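Local coordinates for protein 2-dehydropantoate 2-reductase (PDB 3WFI) that acts as an NAD-dependent D-mandelate dehydrogenase, a member of the ketopantoate reductase family of oxidoreductases, at residues 216-221 with 243-248; 224-229 with 234-239; 229-234 with 288-293. All blocks are in the same frame, centred on the assembly; numbering follows the deposited sequence.

Contact 1: 216-221 with 243-248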
loop_
_atom_site.group_PDB
_atom_site.type_symbol
_atom_site.label_atom_id
_atom_site.label_comp_id
_atom_site.label_asym_id
_atom_site.label_seq_id
_atom_site.Cartn_x
_atom_site.Cartn_y
_atom_site.Cartn_z
ATOM N N LYS B 216 7.249 -0.606 -11.394
ATOM C CA LYS B 216 6.287 -1.659 -11.197
ATOM C C LYS B 216 4.989 -1.113 -10.584
ATOM O O LYS B 216 3.892 -1.487 -10.999
ATOM C CB LYS B 216 6.870 -2.774 -10.340
ATOM C CG LYS B 216 5.849 -3.805 -9.871
ATOM C CD LYS B 216 5.235 -4.581 -11.040
ATOM C CE LYS B 216 4.507 -5.836 -10.567
ATOM N NZ LYS B 216 3.468 -5.521 -9.561
ATOM N N MET B 217 5.109 -0.248 -9.595
ATOM C CA MET B 217 3.911 0.252 -8.898
ATOM C C MET B 217 3.079 1.148 -9.825
ATOM O O MET B 217 1.857 1.034 -9.888
ATOM C CB MET B 217 4.314 0.995 -7.628
ATOM C CG MET B 217 4.898 0.066 -6.571
ATOM S SD MET B 217 5.246 0.862 -4.985
ATOM C CE MET B 217 6.614 1.946 -5.448
ATOM N N VAL B 218 3.764 2.016 -10.556
ATOM C CA VAL B 218 3.113 2.879 -11.536
ATOM C C VAL B 218 2.437 2.024 -12.623
ATOM O O VAL B 218 1.274 2.236 -12.933
ATOM C CB VAL B 218 4.111 3.905 -12.149
ATOM C CG1 VAL B 218 3.517 4.608 -13.373
ATOM C CG2 VAL B 218 4.520 4.929 -11.095
ATOM N N ALA B 219 3.165 1.053 -13.175
ATOM C CA ALA B 219 2.643 0.227 -14.257
ATOM C C ALA B 219 1.414 -0.540 -13.835
ATOM O O ALA B 219 0.442 -0.643 -14.601
ATOM C CB ALA B 219 3.703 -0.735 -14.766
ATOM N N THR B 220 1.450 -1.087 -12.617
ATOM C CA THR B 220 0.326 -1.858 -12.110
ATOM C C THR B 220 -0.907 -0.971 -11.960
ATOM O O THR B 220 -2.016 -1.370 -12.345
ATOM C CB THR B 220 0.676 -2.529 -10.760
ATOM O OG1 THR B 220 1.834 -3.353 -10.921
ATOM C CG2 THR B 220 -0.457 -3.396 -10.259
ATOM N N ILE B 221 -0.728 0.217 -11.394
ATOM C CA ILE B 221 -1.850 1.137 -11.197
ATOM C C ILE B 221 -2.439 1.585 -12.536
ATOM O O ILE B 221 -3.665 1.578 -12.719
ATOM C CB ILE B 221 -1.460 2.354 -10.328
ATOM C CG1 ILE B 221 -1.225 1.910 -8.895
ATOM C CG2 ILE B 221 -2.553 3.427 -10.360
ATOM C CD1 ILE B 221 -0.368 2.875 -8.086
ATOM N N ALA B 243 4.821 6.058 -19.410
ATOM C CA ALA B 243 5.941 6.990 -19.670
ATOM C C ALA B 243 5.575 8.414 -19.246
ATOM O O ALA B 243 6.392 9.138 -18.666
ATOM C CB ALA B 243 6.341 6.958 -21.138
ATOM N N HIS B 244 4.328 8.795 -19.496
ATOM C CA HIS B 244 3.848 10.130 -19.112
ATOM C C HIS B 244 3.841 10.331 -17.588
ATOM O O HIS B 244 4.256 11.379 -17.084
ATOM C CB HIS B 244 2.454 10.371 -19.693
ATOM C CG HIS B 244 1.881 11.711 -19.348
ATOM N ND1 HIS B 244 2.506 12.890 -19.682
ATOM C CD2 HIS B 244 0.735 12.059 -18.714
ATOM C CE1 HIS B 244 1.777 13.912 -19.260
ATOM N NE2 HIS B 244 0.705 13.434 -18.657
ATOM N N CYS B 245 3.359 9.329 -16.853
ATOM C CA CYS B 245 3.467 9.335 -15.395
ATOM C C CYS B 245 4.930 9.481 -14.950
ATOM O O CYS B 245 5.238 10.285 -14.059
ATOM C CB CYS B 245 2.883 8.041 -14.815
ATOM S SG CYS B 245 1.097 7.891 -15.000
ATOM N N GLU B 246 5.812 8.698 -15.574
ATOM C CA GLU B 246 7.216 8.649 -15.184
ATOM C C GLU B 246 8.030 9.884 -15.578
ATOM O O GLU B 246 9.100 10.129 -15.009
ATOM C CB GLU B 246 7.861 7.354 -15.699
ATOM C CG GLU B 246 7.252 6.129 -15.017
ATOM C CD GLU B 246 7.889 4.825 -15.426
ATOM O OE1 GLU B 246 8.657 4.790 -16.398
ATOM O OE2 GLU B 246 7.590 3.808 -14.779
ATOM N N SER B 247 7.522 10.669 -16.521
ATOM C CA SER B 247 8.131 11.957 -16.854
ATOM C C SER B 247 8.125 12.937 -15.668
ATOM O O SER B 247 8.944 13.861 -15.614
ATOM C CB SER B 247 7.429 12.586 -18.070
ATOM O OG SER B 247 6.151 13.099 -17.737
ATOM N N CYS B 248 7.228 12.716 -14.706
ATOM C CA CYS B 248 7.224 13.495 -13.462
ATOM C C CYS B 248 8.453 13.287 -12.582
ATOM O O CYS B 248 8.722 14.097 -11.687
ATOM C CB CYS B 248 5.987 13.164 -12.641
ATOM S SG CYS B 248 4.436 13.582 -13.453
#
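Val218 reaches across to Cys245, and through this pair helix 214-231 packs against helix 238-246 in the all-helical C-terminal domain of the ketopantoate reductase fold. The contact is small and buried, with 113 Å² covered in total. The two segments come closest at Val218 and Cys245, whose CA atoms are 7.5 Å apart. The beta carbon of the valine is directed at the partner helix, and CG1, set opposite the backbone N (chi1 168°), is the branch that does the touching. CG1 lands on the beta carbon of the cysteine, 3.8 Å from Cys245 CB, so the methylene takes the contact ahead of the sulfur.

Glu246 comes in alongside. Glu246 CG lies 4.4 Å from Val218 CG1, a looser aliphatic touch. From there the chain runs on extended, taking the carboxylate past the valine to His215, on the same helix just before Lys216, where OE2 is hydrogen-bonded to ND1. That bond gives the acid its polar partner on the helix it is packing against. Thr193 touches both Val218 and Cys245, and Met194 also touches the valine, so the apolar patch extends into the start of helix 194-201.

On helix 214-231, Lys216 and Thr220 form a local polar pair. Lys216 bends round at its second and fourth torsions (64° and 56°), which brings NZ to 3.0 Å from Thr220 OG1, and the same NZ makes a salt bridge to Glu300 of the second subunit. Lys216 O is gripped twice, by Thr220 N and by Thr220 OG1, from opposite faces of its carbonyl plane, the hydroxyl standing 2.8 Å from that oxygen.

Contact 2: 224-229 with 234-239; sequences EFAKVA and IELDVP
Ala229 and Ile234 close the Schellman motif that ends helix 214-231, and the chain leaving it doubles back along the same helix before starting helix 238-246. The 6→1 bond of the motif runs from Ile234 N to Ala229 O at 2.9 Å, fairly straight at the hydrogen (157°), with the donor standing above the carbonyl plane. Its companion is the bond from Lys233 N to Ala230 O. The turn is tight enough that the side chains of the pair also meet, Ala229 CB lying 4.0 Å from Ile234 CB.

Beyond the turn, three small apolar steps follow the helix backwards. Leu236 CG sits over Ala229 CB. The leucine then extends along the helix (chi2 178°) and lays CD1 on the backbone of the preceding turn, 3.9 Å from Ala226 CA. Val238 finishes the run with CG2 against Ala226 CB at 3.6 Å. The loop runs close to the helix here, the CA atoms of Ala226 and Leu236 being 5.8 Å apart.

Between helix and loop sits one water that makes three bonds. It donates to Ala226 O and to Ile234 O, each at 2.7 Å, and accepts from Leu236 N at 2.8 Å. One bound molecule thus serves three backbone polar atoms where helix and loop do not pair directly.

Asp237 is the N-cap of the next helix, its OD1 taking the amide of Glu240, while its own backbone N is hydrogen-bonded to Tyr182 OH. Helix 180-191 lies against this joint, with Tyr185 on Ala229 and His181 on Ile234. Phe225 and Val228 of the same helical stretch face helix 278-288.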
loop_
_atom_site.group_PDB
_atom_site.type_symbol
_atom_site.label_atom_id
_atom_site.label_comp_id
_atom_site.label_asym_id
_atom_site.label_seq_id
_atom_site.Cartn_x
_atom_site.Cartn_y
_atom_site.Cartn_z
ATOM N N GLU B 224 -4.708 -0.926 -14.053
ATOM C CA GLU B 224 -6.023 -0.937 -13.424
ATOM C C GLU B 224 -6.913 0.173 -14.004
ATOM O O GLU B 224 -8.054 -0.083 -14.393
ATOM C CB GLU B 224 -5.909 -0.808 -11.892
ATOM C CG GLU B 224 -5.218 -1.991 -11.236
ATOM C CD GLU B 224 -5.184 -1.928 -9.720
ATOM O OE1 GLU B 224 -5.692 -0.945 -9.139
ATOM O OE2 GLU B 224 -4.606 -2.857 -9.113
ATOM N N PHE B 225 -6.394 1.393 -14.066
ATOM C CA PHE B 225 -7.098 2.507 -14.731
ATOM C C PHE B 225 -7.533 2.123 -16.156
ATOM O O PHE B 225 -8.670 2.377 -16.569
ATOM C CB PHE B 225 -6.196 3.757 -14.797
ATOM C CG PHE B 225 -6.223 4.619 -13.556
ATOM C CD1 PHE B 225 -5.645 4.193 -12.369
ATOM C CD2 PHE B 225 -6.801 5.901 -13.592
ATOM C CE1 PHE B 225 -5.646 5.004 -11.238
ATOM C CE2 PHE B 225 -6.808 6.714 -12.468
ATOM C CZ PHE B 225 -6.219 6.266 -11.293
ATOM N N ALA B 226 -6.616 1.504 -16.899
ATOM C CA ALA B 226 -6.856 1.144 -18.305
ATOM C C ALA B 226 -7.912 0.049 -18.491
ATOM O O ALA B 226 -8.693 0.098 -19.439
ATOM C CB ALA B 226 -5.557 0.732 -18.955
ATOM N N LYS B 227 -7.920 -0.940 -17.595
ATOM C CA LYS B 227 -8.929 -2.005 -17.629
ATOM C C LYS B 227 -10.327 -1.448 -17.411
ATOM O O LYS B 227 -11.274 -1.823 -18.102
ATOM C CB LYS B 227 -8.635 -3.083 -16.578
ATOM C CG LYS B 227 -7.713 -4.176 -17.044
ATOM C CD LYS B 227 -7.560 -5.291 -16.008
ATOM C CE LYS B 227 -6.511 -6.318 -16.461
ATOM N NZ LYS B 227 -5.112 -5.785 -16.542
ATOM N N VAL B 228 -10.443 -0.534 -16.457
ATOM C CA VAL B 228 -11.694 0.126 -16.168
ATOM C C VAL B 228 -12.104 1.066 -17.326
ATOM O O VAL B 228 -13.275 1.072 -17.744
ATOM C CB VAL B 228 -11.579 0.850 -14.804
ATOM C CG1 VAL B 228 -12.590 1.953 -14.651
ATOM C CG2 VAL B 228 -11.703 -0.177 -13.679
ATOM N N ALA B 229 -11.148 1.812 -17.865
ATOM C CA ALA B 229 -11.390 2.707 -19.020
ATOM C C ALA B 229 -11.856 1.937 -20.261
ATOM O O ALA B 229 -12.747 2.392 -20.984
ATOM C CB ALA B 229 -10.146 3.519 -19.333
ATOM N N ILE B 234 -12.834 3.373 -23.720
ATOM C CA ILE B 234 -11.664 4.216 -23.844
ATOM C C ILE B 234 -10.428 3.318 -23.781
ATOM O O ILE B 234 -10.183 2.663 -22.772
ATOM C CB ILE B 234 -11.592 5.239 -22.697
ATOM C CG1 ILE B 234 -12.787 6.228 -22.762
ATOM C CG2 ILE B 234 -10.241 5.955 -22.751
ATOM C CD1 ILE B 234 -12.608 7.376 -23.742
ATOM N N GLU B 235 -9.654 3.295 -24.853
ATOM C CA GLU B 235 -8.527 2.387 -24.962
ATOM C C GLU B 235 -7.219 3.140 -24.793
ATOM O O GLU B 235 -6.682 3.702 -25.739
ATOM C CB GLU B 235 -8.628 1.642 -26.290
ATOM C CG GLU B 235 -7.631 0.514 -26.430
ATOM C CD GLU B 235 -7.754 -0.241 -27.754
ATOM O OE1 GLU B 235 -8.660 0.076 -28.563
ATOM O OE2 GLU B 235 -6.951 -1.170 -27.974
ATOM N N LEU B 236 -6.715 3.174 -23.559
ATOM C CA LEU B 236 -5.470 3.885 -23.261
ATOM C C LEU B 236 -4.264 3.198 -23.877
ATOM O O LEU B 236 -4.179 1.981 -23.895
ATOM C CB LEU B 236 -5.253 4.007 -21.748
ATOM C CG LEU B 236 -6.303 4.799 -20.957
ATOM C CD1 LEU B 236 -5.962 4.789 -19.478
ATOM C CD2 LEU B 236 -6.401 6.217 -21.479
ATOM N N ASP B 237 -3.342 3.993 -24.402
ATOM C CA ASP B 237 -2.012 3.510 -24.779
ATOM C C ASP B 237 -1.214 3.366 -23.492
ATOM O O ASP B 237 -0.584 4.314 -23.025
ATOM C CB ASP B 237 -1.368 4.517 -25.748
ATOM C CG ASP B 237 -0.007 4.070 -26.272
ATOM O OD1 ASP B 237 0.702 3.283 -25.616
ATOM O OD2 ASP B 237 0.367 4.537 -27.352
ATOM N N VAL B 238 -1.242 2.171 -22.903
ATOM C CA VAL B 238 -0.666 1.973 -21.573
ATOM C C VAL B 238 0.824 2.326 -21.490
ATOM O O VAL B 238 1.229 3.078 -20.598
ATOM C CB VAL B 238 -0.980 0.568 -21.012
ATOM C CG1 VAL B 238 -0.164 0.288 -19.752
ATOM C CG2 VAL B 238 -2.472 0.461 -20.728
ATOM N N PRO B 239 1.644 1.838 -22.437
ATOM C CA PRO B 239 3.053 2.241 -22.376
ATOM C C PRO B 239 3.253 3.763 -22.393
ATOM O O PRO B 239 4.052 4.291 -21.601
ATOM C CB PRO B 239 3.667 1.578 -23.621
ATOM C CG PRO B 239 2.781 0.427 -23.923
ATOM C CD PRO B 239 1.397 0.845 -23.503
HETATM O O HOH W 1 -7.986 1.449 -21.691
#

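Contact 3: 229-234 with 288-293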
loop_
_atom_site.group_PDB
_atom_site.type_symbol
_atom_site.label_atom_id
_atom_site.label_comp_id
_atom_site.label_asym_id
_atom_site.label_seq_id
_atom_site.Cartn_x
_atom_site.Cartn_y
_atom_site.Cartn_z
ATOM N N ALA B 229 -11.148 1.812 -17.865
ATOM C CA ALA B 229 -11.390 2.707 -19.020
ATOM C C ALA B 229 -11.856 1.937 -20.261
ATOM O O ALA B 229 -12.747 2.392 -20.984
ATOM C CB ALA B 229 -10.146 3.519 -19.333
ATOM N N ALA B 230 -11.279 0.755 -20.487
ATOM C CA ALA B 230 -11.682 -0.087 -21.615
ATOM C C ALA B 230 -13.168 -0.488 -21.554
ATOM O O ALA B 230 -13.840 -0.551 -22.578
ATOM C CB ALA B 230 -10.798 -1.323 -21.702
ATOM N N VAL B 231 -13.676 -0.745 -20.356
ATOM C CA VAL B 231 -15.104 -1.022 -20.165
ATOM C C VAL B 231 -15.928 0.179 -20.625
ATOM O O VAL B 231 -17.002 0.022 -21.202
ATOM C CB VAL B 231 -15.435 -1.354 -18.694
ATOM C CG1 VAL B 231 -16.941 -1.556 -18.507
ATOM C CG2 VAL B 231 -14.679 -2.594 -18.233
ATOM N N GLU B 232 -15.416 1.376 -20.402
ATOM C CA GLU B 232 -16.093 2.601 -20.838
ATOM C C GLU B 232 -15.674 3.037 -22.266
ATOM O O GLU B 232 -15.827 4.195 -22.630
ATOM C CB GLU B 232 -15.842 3.707 -19.813
ATOM C CG GLU B 232 -16.326 3.297 -18.426
ATOM C CD GLU B 232 -15.934 4.231 -17.314
ATOM O OE1 GLU B 232 -15.041 5.087 -17.511
ATOM O OE2 GLU B 232 -16.521 4.089 -16.216
ATOM N N LYS B 233 -15.171 2.086 -23.058
ATOM C CA LYS B 233 -14.859 2.282 -24.474
ATOM C C LYS B 233 -13.732 3.270 -24.694
ATOM O O LYS B 233 -13.671 3.914 -25.739
ATOM C CB LYS B 233 -16.097 2.733 -25.271
ATOM C CG LYS B 233 -17.363 1.938 -24.989
ATOM C CD LYS B 233 -17.170 0.461 -25.272
ATOM C CE LYS B 233 -18.458 -0.331 -25.040
ATOM N NZ LYS B 233 -18.137 -1.767 -24.828
ATOM N N ILE B 234 -12.834 3.373 -23.720
ATOM C CA ILE B 234 -11.664 4.216 -23.844
ATOM C C ILE B 234 -10.428 3.318 -23.781
ATOM O O ILE B 234 -10.183 2.663 -22.772
ATOM C CB ILE B 234 -11.592 5.239 -22.697
ATOM C CG1 ILE B 234 -12.787 6.228 -22.762
ATOM C CG2 ILE B 234 -10.241 5.955 -22.751
ATOM C CD1 ILE B 234 -12.608 7.376 -23.742
ATOM N N TYR B 288 -17.928 -2.992 -12.484
ATOM C CA TYR B 288 -17.630 -3.688 -13.734
ATOM C C TYR B 288 -17.060 -5.108 -13.580
ATOM O O TYR B 288 -16.855 -5.793 -14.579
ATOM C CB TYR B 288 -16.671 -2.862 -14.589
ATOM C CG TYR B 288 -17.145 -1.459 -14.946
ATOM C CD1 TYR B 288 -18.502 -1.169 -15.148
ATOM C CD2 TYR B 288 -16.231 -0.439 -15.127
ATOM C CE1 TYR B 288 -18.916 0.106 -15.494
ATOM C CE2 TYR B 288 -16.636 0.832 -15.477
ATOM C CZ TYR B 288 -17.982 1.096 -15.658
ATOM O OH TYR B 288 -18.371 2.372 -16.006
ATOM N N GLY B 289 -16.826 -5.556 -12.350
ATOM C CA GLY B 289 -16.185 -6.855 -12.122
ATOM C C GLY B 289 -14.715 -6.845 -12.530
ATOM O O GLY B 289 -14.208 -7.831 -13.055
ATOM N N VAL B 290 -14.035 -5.728 -12.290
ATOM C CA VAL B 290 -12.637 -5.566 -12.648
ATOM C C VAL B 290 -11.829 -5.366 -11.361
ATOM O O VAL B 290 -12.107 -4.455 -10.579
ATOM C CB VAL B 290 -12.417 -4.351 -13.585
ATOM C CG1 VAL B 290 -10.929 -4.099 -13.806
ATOM C CG2 VAL B 290 -13.114 -4.569 -14.924
ATOM N N ALA B 291 -10.821 -6.208 -11.156
ATOM C CA ALA B 291 -10.021 -6.158 -9.950
ATOM C C ALA B 291 -9.156 -4.895 -9.985
ATOM O O ALA B 291 -8.512 -4.627 -10.986
ATOM C CB ALA B 291 -9.165 -7.405 -9.846
ATOM N N THR B 292 -9.180 -4.110 -8.912
ATOM C CA THR B 292 -8.344 -2.920 -8.793
ATOM C C THR B 292 -7.619 -2.857 -7.431
ATOM O O THR B 292 -7.717 -1.866 -6.717
ATOM C CB THR B 292 -9.177 -1.628 -8.960
ATOM O OG1 THR B 292 -10.153 -1.572 -7.916
ATOM C CG2 THR B 292 -9.874 -1.568 -10.327
ATOM N N PRO B 293 -6.880 -3.918 -7.087
ATOM C CA PRO B 293 -6.317 -4.039 -5.749
ATOM C C PRO B 293 -5.319 -2.949 -5.378
ATOM O O PRO B 293 -5.302 -2.538 -4.223
ATOM C CB PRO B 293 -5.641 -5.406 -5.775
ATOM C CG PRO B 293 -5.349 -5.658 -7.219
ATOM C CD PRO B 293 -6.500 -5.052 -7.952
#
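Val231 and Glu232, at the Schellman end of helix 214-231, hold Tyr288, the last residue of helix 278-288, in a surface contact between two helix C-termini of the helical domain. The tyrosine ring is met in two ways. Val231 CG1, opposite its backbone N (chi1 177°), sits almost squarely over one face, 3.5 Å from the Tyr288 ring centroid and 11° off the ring normal, as a CH-pi contact. Glu232 instead meets the edge: its chain is extended beyond CG, and the carboxylate plane stands 86° to the ring. Tyr288 OH donates to Glu232 OE2 at 2.5 Å, a short bond that uses the anti lone pair of that oxygen.

Lys284, one turn earlier on the tyrosine's helix, makes a salt bridge to the same OE2, while OE1 is bonded to Tyr185 OH. With both oxygens engaged, the carboxylate is fixed in rotation, and the lysine probably helps keep it ionised. Past Gly289, whose positive phi turns the chain out of the helix, Val290 comes back toward helix 214-231, where its CG2 lies 4.2 Å from Val231 CG2.

In the fold
All three contacts lie in the C-terminal helical domain, away from the residues that bind NAD, and helix 214-231 runs through each of them. Contact 1 uses an early turn of that helix and contact 2 its later turns, their centres about 13 Å apart; both pair it with the chain leading into or forming helix 238-246, and contact 2 is nested within the loop that contact 1 closes. Contact 3, centred about 8 Å from contact 2 and 18 Å from contact 1, brings in the distant segment 288-293. Contacts 2 and 3 overlap in sequence and touch where Lys227 and Val228 pack on Val290; the end of helix 214-231 therefore meets both the turn into helix 238-246 and the loop between the last two helices.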